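Local coordinates for putative uncharacterized protein lp_3323 (Lactobacillus plantarum, PDB 3DC7) that is of unknown function but belongs to the GDSL-like lipase/acylhydrolase family and so is probably an SGNH-type hydrolase acting on ester bonds, at residues Ser63-Gly66 against Ala71-Val74. Numbering follows the deposited sequence.
Sequences STIG and AMAV
In this SGNH-hydrolase fold, the loop that leaves strand 56-59, outermost in the chain's parallel sheet, turns back on the start of helix 72-75, and residues 63-66 tie down the first turn of that helix. Two main-chain hydrogen bonds link the segments. M72 N donates to T64 O at 3.0 Å, almost straight (172°), and A73 N reaches I65 O at 3.2 Å, on a carbonyl lone pair. Loop carbonyls thus take up N-H groups at the helix N-terminus, where no preceding turn supplies acceptors; A71 holds the N-cap position. The loop has its own brace: T64 OG1 donates to G66 O over 2.7 Å, from above the carbonyl plane, and also bonds to Y69 N. The backbone N-H groups of I65 and G66 are both held by the D94 carboxylate of helix 92-96. The side chain of selenomethionine M72 reaches over S63. Bent at chi3 (-135°), it brings CE to 3.5 Å from S63 O, while its CG packs against S63 OG, a hydroxyl hydrogen-bonded to D70 O and R75 NH2. The I65 side chain, directed away from the helix start, touches helix 112-126 and crosses M72 at an angle, I65 CG1 sitting 4.1 Å from M72 SE.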
loop_
_atom_site.group_PDB
_atom_site.type_symbol
_atom_site.label_atom_id
_atom_site.label_comp_id
_atom_site.label_asym_id
_atom_site.label_seq_id
_atom_site.Cartn_x
_atom_site.Cartn_y
_atom_site.Cartn_z
ATOM N N SER A 63 -5.585 -25.768 -9.063
ATOM C CA SER A 63 -6.190 -24.854 -10.029
ATOM C C SER A 63 -5.369 -23.572 -10.286
ATOM O O SER A 63 -4.844 -22.957 -9.370
ATOM C CB SER A 63 -7.633 -24.516 -9.592
ATOM O OG SER A 63 -8.168 -23.420 -10.319
ATOM N N THR A 64 -5.279 -23.177 -11.549
ATOM C CA THR A 64 -4.602 -21.950 -11.945
ATOM C C THR A 64 -5.672 -20.913 -12.259
ATOM O O THR A 64 -6.841 -21.255 -12.396
ATOM C CB THR A 64 -3.779 -22.189 -13.220
ATOM O OG1 THR A 64 -4.634 -22.765 -14.236
ATOM C CG2 THR A 64 -2.581 -23.116 -12.927
ATOM N N ILE A 65 -5.284 -19.648 -12.358
ATOM C CA ILE A 65 -6.201 -18.612 -12.853
ATOM C C ILE A 65 -6.356 -18.778 -14.370
ATOM O O ILE A 65 -7.460 -18.686 -14.908
ATOM C CB ILE A 65 -5.709 -17.198 -12.493
ATOM C CG1 ILE A 65 -5.859 -16.960 -10.984
ATOM C CG2 ILE A 65 -6.489 -16.153 -13.276
ATOM C CD1 ILE A 65 -5.234 -15.689 -10.492
ATOM N N GLY A 66 -5.235 -19.045 -15.039
ATOM C CA GLY A 66 -5.224 -19.272 -16.480
ATOM C C GLY A 66 -5.649 -20.667 -16.914
ATOM O O GLY A 66 -6.060 -21.509 -16.089
ATOM N N ALA A 71 -9.280 -23.577 -14.921
ATOM C CA ALA A 71 -9.175 -22.114 -14.945
ATOM C C ALA A 71 -10.168 -21.375 -14.053
ATOM O O ALA A 71 -11.366 -21.411 -14.300
ATOM C CB ALA A 71 -9.316 -21.612 -16.377
HETATM N N MSE A 72 -9.674 -20.680 -13.048
HETATM C CA MSE A 72 -10.525 -19.760 -12.275
HETATM C C MSE A 72 -11.177 -18.672 -13.140
HETATM O O MSE A 72 -12.249 -18.148 -12.802
HETATM C CB MSE A 72 -9.743 -19.115 -11.142
HETATM C CG MSE A 72 -9.393 -20.063 -10.009
HETATM SE SE MSE A 72 -8.404 -19.136 -8.573
HETATM C CE MSE A 72 -7.016 -20.492 -8.296
ATOM N N ALA A 73 -10.542 -18.348 -14.249
ATOM C CA ALA A 73 -11.083 -17.362 -15.187
ATOM C C ALA A 73 -12.340 -17.855 -15.909
ATOM O O ALA A 73 -13.012 -17.076 -16.583
ATOM C CB ALA A 73 -10.020 -16.913 -16.173
ATOM N N VAL A 74 -12.662 -19.141 -15.759
ATOM C CA VAL A 74 -13.976 -19.657 -16.153
ATOM C C VAL A 74 -14.804 -20.111 -14.943
ATOM O O VAL A 74 -16.003 -19.866 -14.883
ATOM C CB VAL A 74 -13.909 -20.770 -17.265
ATOM C CG1 VAL A 74 -12.974 -21.883 -16.903
ATOM C CG2 VAL A 74 -15.301 -21.337 -17.541
#